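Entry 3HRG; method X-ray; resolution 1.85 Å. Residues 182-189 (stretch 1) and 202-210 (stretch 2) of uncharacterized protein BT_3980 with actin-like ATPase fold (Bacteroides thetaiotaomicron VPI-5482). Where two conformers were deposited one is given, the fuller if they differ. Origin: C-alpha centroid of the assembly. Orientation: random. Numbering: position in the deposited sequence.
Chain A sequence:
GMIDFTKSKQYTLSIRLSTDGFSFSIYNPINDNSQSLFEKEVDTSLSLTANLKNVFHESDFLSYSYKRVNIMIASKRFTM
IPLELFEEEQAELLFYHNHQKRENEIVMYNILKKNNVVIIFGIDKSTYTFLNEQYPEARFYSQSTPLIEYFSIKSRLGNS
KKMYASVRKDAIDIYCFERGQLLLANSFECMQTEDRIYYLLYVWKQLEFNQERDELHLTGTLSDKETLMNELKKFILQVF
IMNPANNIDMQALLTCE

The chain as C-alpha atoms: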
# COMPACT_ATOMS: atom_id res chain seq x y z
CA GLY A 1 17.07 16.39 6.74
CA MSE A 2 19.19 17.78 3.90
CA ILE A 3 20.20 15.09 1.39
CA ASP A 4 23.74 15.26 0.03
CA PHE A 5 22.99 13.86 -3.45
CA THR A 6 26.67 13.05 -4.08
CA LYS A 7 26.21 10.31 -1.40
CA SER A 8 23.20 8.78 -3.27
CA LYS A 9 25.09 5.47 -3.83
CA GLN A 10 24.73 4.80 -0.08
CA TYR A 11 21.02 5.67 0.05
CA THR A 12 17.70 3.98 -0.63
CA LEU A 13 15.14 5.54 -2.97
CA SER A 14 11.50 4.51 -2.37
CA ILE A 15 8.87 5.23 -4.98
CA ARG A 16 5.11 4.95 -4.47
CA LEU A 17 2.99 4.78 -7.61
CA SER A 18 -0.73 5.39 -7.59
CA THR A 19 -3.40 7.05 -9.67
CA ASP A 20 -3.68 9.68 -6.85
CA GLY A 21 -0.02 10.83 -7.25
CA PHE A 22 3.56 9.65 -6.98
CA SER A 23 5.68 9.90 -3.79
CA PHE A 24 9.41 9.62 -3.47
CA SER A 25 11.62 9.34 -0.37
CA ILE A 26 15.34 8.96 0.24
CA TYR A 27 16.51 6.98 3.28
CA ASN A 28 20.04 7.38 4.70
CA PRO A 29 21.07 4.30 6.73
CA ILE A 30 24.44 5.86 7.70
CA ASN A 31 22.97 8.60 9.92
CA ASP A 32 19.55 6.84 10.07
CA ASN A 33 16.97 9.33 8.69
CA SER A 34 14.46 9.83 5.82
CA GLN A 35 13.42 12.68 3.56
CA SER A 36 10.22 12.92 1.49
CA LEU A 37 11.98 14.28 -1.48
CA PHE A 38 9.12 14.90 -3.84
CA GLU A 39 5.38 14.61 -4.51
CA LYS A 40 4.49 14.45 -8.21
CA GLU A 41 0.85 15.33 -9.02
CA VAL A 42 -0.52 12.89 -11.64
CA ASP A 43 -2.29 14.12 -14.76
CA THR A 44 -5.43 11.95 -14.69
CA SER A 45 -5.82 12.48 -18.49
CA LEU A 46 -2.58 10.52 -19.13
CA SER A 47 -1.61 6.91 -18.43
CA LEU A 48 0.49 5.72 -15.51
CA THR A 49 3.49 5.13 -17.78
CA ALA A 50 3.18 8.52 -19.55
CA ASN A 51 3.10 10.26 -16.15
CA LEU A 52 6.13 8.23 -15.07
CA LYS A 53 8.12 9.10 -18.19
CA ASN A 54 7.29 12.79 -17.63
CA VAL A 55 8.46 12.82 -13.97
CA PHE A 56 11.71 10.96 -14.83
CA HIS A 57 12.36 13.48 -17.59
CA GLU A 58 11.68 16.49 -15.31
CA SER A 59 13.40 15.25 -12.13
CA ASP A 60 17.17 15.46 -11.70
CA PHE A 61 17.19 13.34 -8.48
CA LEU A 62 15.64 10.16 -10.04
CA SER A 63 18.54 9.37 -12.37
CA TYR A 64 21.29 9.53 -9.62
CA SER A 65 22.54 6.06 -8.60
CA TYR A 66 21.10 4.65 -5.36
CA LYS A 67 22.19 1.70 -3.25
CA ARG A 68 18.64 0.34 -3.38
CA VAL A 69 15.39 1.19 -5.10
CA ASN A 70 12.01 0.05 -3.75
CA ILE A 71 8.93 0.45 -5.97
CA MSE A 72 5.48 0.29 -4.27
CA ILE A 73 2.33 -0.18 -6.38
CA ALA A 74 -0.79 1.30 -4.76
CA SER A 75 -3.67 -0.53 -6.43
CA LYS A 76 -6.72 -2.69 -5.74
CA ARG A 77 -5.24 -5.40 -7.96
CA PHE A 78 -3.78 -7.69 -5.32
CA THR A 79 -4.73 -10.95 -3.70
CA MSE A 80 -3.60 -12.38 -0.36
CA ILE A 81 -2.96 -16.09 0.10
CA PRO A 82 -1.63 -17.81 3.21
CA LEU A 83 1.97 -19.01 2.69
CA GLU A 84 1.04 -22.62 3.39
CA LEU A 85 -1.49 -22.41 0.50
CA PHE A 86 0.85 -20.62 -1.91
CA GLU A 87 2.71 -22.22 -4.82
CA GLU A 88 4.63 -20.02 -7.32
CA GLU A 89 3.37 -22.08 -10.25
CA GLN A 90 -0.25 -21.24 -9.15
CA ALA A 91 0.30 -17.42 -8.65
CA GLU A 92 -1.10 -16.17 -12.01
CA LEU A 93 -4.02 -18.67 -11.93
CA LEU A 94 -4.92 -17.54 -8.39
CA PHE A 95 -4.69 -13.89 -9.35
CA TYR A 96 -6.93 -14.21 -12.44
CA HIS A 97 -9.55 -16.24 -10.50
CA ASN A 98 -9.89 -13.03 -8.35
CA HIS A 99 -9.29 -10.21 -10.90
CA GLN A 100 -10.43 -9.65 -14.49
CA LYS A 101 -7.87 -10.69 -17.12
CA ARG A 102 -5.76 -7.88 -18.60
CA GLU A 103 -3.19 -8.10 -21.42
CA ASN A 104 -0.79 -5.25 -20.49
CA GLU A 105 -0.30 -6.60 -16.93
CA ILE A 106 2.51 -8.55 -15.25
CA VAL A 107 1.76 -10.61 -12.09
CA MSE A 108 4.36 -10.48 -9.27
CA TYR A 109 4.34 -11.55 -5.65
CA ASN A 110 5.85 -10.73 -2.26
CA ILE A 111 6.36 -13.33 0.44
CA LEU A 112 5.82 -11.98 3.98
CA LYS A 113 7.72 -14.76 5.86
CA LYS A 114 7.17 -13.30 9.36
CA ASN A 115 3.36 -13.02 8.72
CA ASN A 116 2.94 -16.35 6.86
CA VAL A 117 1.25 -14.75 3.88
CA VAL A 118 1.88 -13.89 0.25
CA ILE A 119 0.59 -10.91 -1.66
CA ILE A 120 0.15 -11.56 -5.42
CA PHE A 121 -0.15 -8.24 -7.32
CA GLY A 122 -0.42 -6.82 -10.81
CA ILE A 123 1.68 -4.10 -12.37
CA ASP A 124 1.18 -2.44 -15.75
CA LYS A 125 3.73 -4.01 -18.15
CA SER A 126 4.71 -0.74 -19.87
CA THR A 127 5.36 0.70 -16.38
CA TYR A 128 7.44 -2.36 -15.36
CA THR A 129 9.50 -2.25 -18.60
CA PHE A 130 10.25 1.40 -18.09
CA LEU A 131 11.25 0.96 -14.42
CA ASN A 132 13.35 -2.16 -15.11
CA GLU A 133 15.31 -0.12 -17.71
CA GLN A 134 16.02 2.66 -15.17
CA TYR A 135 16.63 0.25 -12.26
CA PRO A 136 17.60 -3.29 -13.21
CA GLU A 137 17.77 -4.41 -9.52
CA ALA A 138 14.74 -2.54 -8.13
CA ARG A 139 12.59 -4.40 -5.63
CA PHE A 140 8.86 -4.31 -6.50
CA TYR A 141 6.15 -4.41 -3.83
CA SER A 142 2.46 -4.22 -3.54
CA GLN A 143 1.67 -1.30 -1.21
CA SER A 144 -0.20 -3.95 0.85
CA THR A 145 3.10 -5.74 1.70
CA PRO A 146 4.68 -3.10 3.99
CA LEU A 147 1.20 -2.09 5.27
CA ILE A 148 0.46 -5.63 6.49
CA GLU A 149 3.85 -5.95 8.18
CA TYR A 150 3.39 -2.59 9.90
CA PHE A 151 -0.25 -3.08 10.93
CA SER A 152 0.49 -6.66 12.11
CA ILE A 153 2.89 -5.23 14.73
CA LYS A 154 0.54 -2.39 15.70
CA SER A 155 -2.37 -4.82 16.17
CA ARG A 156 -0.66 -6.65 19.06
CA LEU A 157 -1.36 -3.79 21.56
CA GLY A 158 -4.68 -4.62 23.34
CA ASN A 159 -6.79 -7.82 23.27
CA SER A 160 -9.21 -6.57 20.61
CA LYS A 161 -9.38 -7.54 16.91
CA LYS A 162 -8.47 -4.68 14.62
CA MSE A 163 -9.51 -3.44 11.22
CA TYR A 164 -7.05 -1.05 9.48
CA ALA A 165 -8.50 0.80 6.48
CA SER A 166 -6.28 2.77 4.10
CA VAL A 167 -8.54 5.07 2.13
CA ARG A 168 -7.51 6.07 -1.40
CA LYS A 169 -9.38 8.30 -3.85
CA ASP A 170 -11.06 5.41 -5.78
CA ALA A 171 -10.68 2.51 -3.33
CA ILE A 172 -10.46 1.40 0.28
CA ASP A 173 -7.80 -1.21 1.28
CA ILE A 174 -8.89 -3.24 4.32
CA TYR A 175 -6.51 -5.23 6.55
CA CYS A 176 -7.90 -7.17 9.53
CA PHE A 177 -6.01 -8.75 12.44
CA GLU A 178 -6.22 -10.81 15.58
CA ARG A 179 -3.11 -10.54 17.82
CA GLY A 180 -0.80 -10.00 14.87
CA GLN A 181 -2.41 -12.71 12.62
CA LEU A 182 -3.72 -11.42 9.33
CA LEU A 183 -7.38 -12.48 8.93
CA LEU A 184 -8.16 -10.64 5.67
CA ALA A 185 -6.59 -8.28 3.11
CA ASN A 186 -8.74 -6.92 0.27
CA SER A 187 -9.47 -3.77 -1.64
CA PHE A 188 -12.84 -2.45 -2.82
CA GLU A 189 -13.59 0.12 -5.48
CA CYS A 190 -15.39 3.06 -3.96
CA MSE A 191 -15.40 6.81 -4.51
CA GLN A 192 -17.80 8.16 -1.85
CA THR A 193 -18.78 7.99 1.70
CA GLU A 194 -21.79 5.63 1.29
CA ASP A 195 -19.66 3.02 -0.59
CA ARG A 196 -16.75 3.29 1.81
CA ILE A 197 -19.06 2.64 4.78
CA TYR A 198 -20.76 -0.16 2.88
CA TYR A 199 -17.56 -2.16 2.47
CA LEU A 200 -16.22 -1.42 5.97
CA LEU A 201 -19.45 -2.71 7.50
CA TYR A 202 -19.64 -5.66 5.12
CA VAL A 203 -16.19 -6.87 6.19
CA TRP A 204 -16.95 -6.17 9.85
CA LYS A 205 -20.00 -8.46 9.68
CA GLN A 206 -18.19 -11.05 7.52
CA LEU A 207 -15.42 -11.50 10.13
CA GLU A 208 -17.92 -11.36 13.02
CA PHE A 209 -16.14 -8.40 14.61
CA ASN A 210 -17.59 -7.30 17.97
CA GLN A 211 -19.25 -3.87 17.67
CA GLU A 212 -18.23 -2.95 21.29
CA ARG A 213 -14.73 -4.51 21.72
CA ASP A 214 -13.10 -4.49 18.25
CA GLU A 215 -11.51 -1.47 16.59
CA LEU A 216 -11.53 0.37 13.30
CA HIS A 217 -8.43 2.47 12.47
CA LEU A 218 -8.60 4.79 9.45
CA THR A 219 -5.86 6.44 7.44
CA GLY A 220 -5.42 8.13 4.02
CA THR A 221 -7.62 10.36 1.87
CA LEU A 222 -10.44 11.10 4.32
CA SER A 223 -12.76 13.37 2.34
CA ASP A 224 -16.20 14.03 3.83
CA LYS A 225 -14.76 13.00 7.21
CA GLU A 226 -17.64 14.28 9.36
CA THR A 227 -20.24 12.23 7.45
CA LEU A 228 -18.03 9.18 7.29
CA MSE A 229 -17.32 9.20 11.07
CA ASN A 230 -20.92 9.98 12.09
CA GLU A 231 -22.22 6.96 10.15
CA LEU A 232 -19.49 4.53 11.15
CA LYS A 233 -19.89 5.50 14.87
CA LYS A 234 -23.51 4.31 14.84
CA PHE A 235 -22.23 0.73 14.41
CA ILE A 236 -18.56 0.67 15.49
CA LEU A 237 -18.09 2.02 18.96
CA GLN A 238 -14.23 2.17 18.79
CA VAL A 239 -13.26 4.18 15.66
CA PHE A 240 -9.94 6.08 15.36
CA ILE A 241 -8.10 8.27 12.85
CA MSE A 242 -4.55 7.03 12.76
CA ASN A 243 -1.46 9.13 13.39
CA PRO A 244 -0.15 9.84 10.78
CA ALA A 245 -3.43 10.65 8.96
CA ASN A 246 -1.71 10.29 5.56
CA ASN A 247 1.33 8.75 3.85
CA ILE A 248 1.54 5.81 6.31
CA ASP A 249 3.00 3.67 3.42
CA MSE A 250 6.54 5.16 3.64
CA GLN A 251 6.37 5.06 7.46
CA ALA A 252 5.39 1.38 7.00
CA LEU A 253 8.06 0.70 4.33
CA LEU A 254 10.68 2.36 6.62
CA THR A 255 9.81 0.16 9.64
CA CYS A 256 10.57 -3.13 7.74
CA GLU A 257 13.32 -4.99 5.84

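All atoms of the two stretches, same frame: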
# COMPACT_ATOMS: atom_id res chain seq x y z
N LEU A 182 -2.93 -12.03 10.36
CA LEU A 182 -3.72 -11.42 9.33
C LEU A 182 -4.92 -12.31 9.05
O LEU A 182 -4.75 -13.47 8.75
CB LEU A 182 -2.91 -11.26 8.05
CG LEU A 182 -3.64 -10.60 6.87
CD1 LEU A 182 -4.04 -9.16 7.20
CD2 LEU A 182 -2.77 -10.62 5.59
N LEU A 183 -6.11 -11.76 9.17
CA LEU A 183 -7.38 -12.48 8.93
C LEU A 183 -7.93 -12.23 7.52
O LEU A 183 -8.59 -13.11 6.94
CB LEU A 183 -8.43 -12.01 9.93
CG LEU A 183 -8.16 -12.15 11.43
CD1 LEU A 183 -9.21 -11.37 12.23
CD2 LEU A 183 -8.07 -13.60 11.88
N LEU A 184 -7.65 -11.05 6.96
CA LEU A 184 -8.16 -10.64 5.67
C LEU A 184 -7.41 -9.44 5.13
O LEU A 184 -7.06 -8.53 5.92
CB LEU A 184 -9.64 -10.27 5.80
CG LEU A 184 -10.47 -9.74 4.62
CD1 LEU A 184 -11.95 -10.23 4.78
CD2 LEU A 184 -10.37 -8.24 4.47
N ALA A 185 -7.17 -9.44 3.82
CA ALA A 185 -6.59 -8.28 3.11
C ALA A 185 -7.30 -8.17 1.76
O ALA A 185 -7.17 -9.06 0.93
CB ALA A 185 -5.13 -8.47 2.90
N ASN A 186 -8.09 -7.12 1.57
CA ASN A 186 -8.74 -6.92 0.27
C ASN A 186 -8.99 -5.44 0.02
O ASN A 186 -8.92 -4.62 0.94
CB ASN A 186 -10.05 -7.73 0.12
CG ASN A 186 -10.49 -7.85 -1.34
OD1 ASN A 186 -9.66 -7.92 -2.23
ND2 ASN A 186 -11.79 -7.84 -1.58
N SER A 187 -9.22 -5.12 -1.23
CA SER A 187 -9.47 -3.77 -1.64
C SER A 187 -10.79 -3.71 -2.40
O SER A 187 -11.10 -4.64 -3.16
CB SER A 187 -8.35 -3.27 -2.51
OG SER A 187 -8.55 -1.92 -2.88
N PHE A 188 -11.54 -2.63 -2.19
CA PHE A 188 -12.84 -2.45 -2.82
C PHE A 188 -12.92 -1.09 -3.48
O PHE A 188 -12.58 -0.05 -2.88
CB PHE A 188 -13.96 -2.58 -1.78
CG PHE A 188 -13.89 -3.84 -0.94
CD1 PHE A 188 -13.06 -3.90 0.18
CD2 PHE A 188 -14.66 -4.96 -1.27
CE1 PHE A 188 -13.00 -5.08 0.97
CE2 PHE A 188 -14.60 -6.13 -0.49
CZ PHE A 188 -13.76 -6.19 0.64
N GLU A 189 -13.43 -1.09 -4.71
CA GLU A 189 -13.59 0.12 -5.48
C GLU A 189 -14.72 0.92 -4.84
O GLU A 189 -15.83 0.40 -4.61
CB GLU A 189 -13.94 -0.20 -6.92
CG GLU A 189 -13.97 1.02 -7.83
CD GLU A 189 -14.08 0.69 -9.31
OE1 GLU A 189 -14.02 -0.51 -9.70
OE2 GLU A 189 -14.21 1.65 -10.08
N TYR A 202 -19.52 -4.33 5.70
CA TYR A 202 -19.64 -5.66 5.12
C TYR A 202 -18.54 -6.55 5.72
O TYR A 202 -18.81 -7.66 6.18
CB TYR A 202 -19.48 -5.65 3.59
CG TYR A 202 -19.60 -7.02 3.03
CD1 TYR A 202 -20.82 -7.54 2.72
CD2 TYR A 202 -18.47 -7.82 2.85
CE1 TYR A 202 -20.95 -8.81 2.26
CE2 TYR A 202 -18.60 -9.13 2.38
CZ TYR A 202 -19.84 -9.60 2.08
OH TYR A 202 -20.03 -10.87 1.60
N VAL A 203 -17.31 -6.08 5.66
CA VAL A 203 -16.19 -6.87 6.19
C VAL A 203 -16.32 -7.07 7.71
O VAL A 203 -16.00 -8.11 8.23
CB VAL A 203 -14.83 -6.26 5.83
CG1 VAL A 203 -13.68 -7.06 6.50
CG2 VAL A 203 -14.66 -6.19 4.27
N TRP A 204 -16.77 -6.05 8.43
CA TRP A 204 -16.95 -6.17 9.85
C TRP A 204 -17.88 -7.34 10.18
O TRP A 204 -17.63 -8.12 11.10
CB TRP A 204 -17.56 -4.87 10.43
CG TRP A 204 -17.45 -4.74 11.95
CD1 TRP A 204 -18.30 -5.25 12.89
CD2 TRP A 204 -16.44 -4.03 12.65
NE1 TRP A 204 -17.83 -4.93 14.15
CE2 TRP A 204 -16.70 -4.16 14.02
CE3 TRP A 204 -15.31 -3.34 12.24
CZ2 TRP A 204 -15.86 -3.61 14.99
CZ3 TRP A 204 -14.49 -2.77 13.20
CH2 TRP A 204 -14.78 -2.90 14.58
N LYS A 205 -19.00 -7.41 9.45
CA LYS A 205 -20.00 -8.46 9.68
C LYS A 205 -19.46 -9.82 9.21
O LYS A 205 -19.65 -10.82 9.90
CB LYS A 205 -21.33 -8.12 8.98
CG LYS A 205 -22.52 -9.08 9.23
CD LYS A 205 -22.95 -9.11 10.73
CE LYS A 205 -24.08 -10.09 11.02
NZ LYS A 205 -23.75 -11.48 10.66
N GLN A 206 -18.77 -9.84 8.08
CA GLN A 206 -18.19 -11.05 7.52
C GLN A 206 -17.24 -11.76 8.50
O GLN A 206 -17.24 -12.98 8.59
CB GLN A 206 -17.37 -10.70 6.26
CG GLN A 206 -16.77 -11.86 5.48
CD GLN A 206 -15.75 -11.44 4.40
OE1 GLN A 206 -15.55 -10.26 4.10
NE2 GLN A 206 -15.06 -12.40 3.85
N LEU A 207 -16.42 -10.96 9.18
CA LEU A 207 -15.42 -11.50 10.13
C LEU A 207 -15.92 -11.63 11.56
O LEU A 207 -15.15 -11.99 12.46
CB LEU A 207 -14.20 -10.60 10.05
CG LEU A 207 -13.42 -10.63 8.73
CD1 LEU A 207 -12.19 -9.71 8.80
CD2 LEU A 207 -13.03 -12.04 8.45
N GLU A 208 -17.21 -11.32 11.75
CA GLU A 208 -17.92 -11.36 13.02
C GLU A 208 -17.21 -10.51 14.07
O GLU A 208 -17.06 -10.95 15.21
CB GLU A 208 -18.15 -12.81 13.48
CG GLU A 208 -18.79 -13.69 12.37
CD GLU A 208 -19.07 -15.12 12.79
OE1 GLU A 208 -19.40 -15.40 13.96
OE2 GLU A 208 -18.96 -15.99 11.91
N PHE A 209 -16.76 -9.32 13.67
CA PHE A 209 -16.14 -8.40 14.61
C PHE A 209 -17.20 -7.95 15.63
O PHE A 209 -18.39 -7.86 15.32
CB PHE A 209 -15.51 -7.21 13.90
CG PHE A 209 -14.06 -7.39 13.51
CD1 PHE A 209 -13.57 -8.60 13.05
CD2 PHE A 209 -13.23 -6.27 13.47
CE1 PHE A 209 -12.21 -8.72 12.67
CE2 PHE A 209 -11.90 -6.36 13.09
CZ PHE A 209 -11.39 -7.58 12.65
N ASN A 210 -16.74 -7.71 16.85
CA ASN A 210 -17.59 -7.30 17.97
C ASN A 210 -17.75 -5.78 17.92
O ASN A 210 -16.76 -5.03 18.00
CB ASN A 210 -16.96 -7.77 19.27
CG ASN A 210 -17.82 -7.51 20.45
OD1 ASN A 210 -18.06 -6.38 20.82
ND2 ASN A 210 -18.27 -8.59 21.09

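Two consecutive strand residues, Leu 183 and Leu 184, both direct their CA-to-CB bonds toward the neighbouring helix end, a departure from the alternation expected of an extended strand. The backbone accounts for it: Leu 183 has phi/psi of -97/-31°, outside the extended range, and the strand returns to extended values at Leu 184 (-165/142°). Beyond this point alternation resumes, with Asn 186 and Phe 188 facing the second stretch and Ala 185 and Ser 187 out of its reach.

The strand runs roughly antiparallel to helix 202-206, at 152° between their directions, with the axes approaching to 10.8 Å. No hydrogen bond crosses the contact, which is chiefly apolar and buries 287 Å² in total. Leu 184, with the largest share, meets three residues. Its CB lies 4.0 Å from Leu 207 CD1, while its CD1 packs 4.0 Å from Val 203 CG1 and also lies 3.7 Å from Gln 206 OE1, a polar atom with which a methyl group can make only van der Waals contact. The chi2 of Leu 184, 147°, falls between the usual wells.

Val 203 uses its two methyl groups on different partners: whereas CG1 meets Leu 184, CG2 sits 3.7 Å from Phe 188 CZ, approaching that ring obliquely. One helical turn along, the chain leaves the helix through a Schellman motif. Glu 208 adopts positive phi (55°), and the backbone bonds from Phe 209 N to Trp 204 O (3.0 Å) and from Glu 208 N to Lys 205 O (3.1 Å) close the last turn. Just past this turn, the CA-to-CB bond of Phe 209 points sideways, yet the end of its side chain comes nearer the strand, where Leu 183 CD1 meets the ring edge 4.0 Å from Phe 209 CE1.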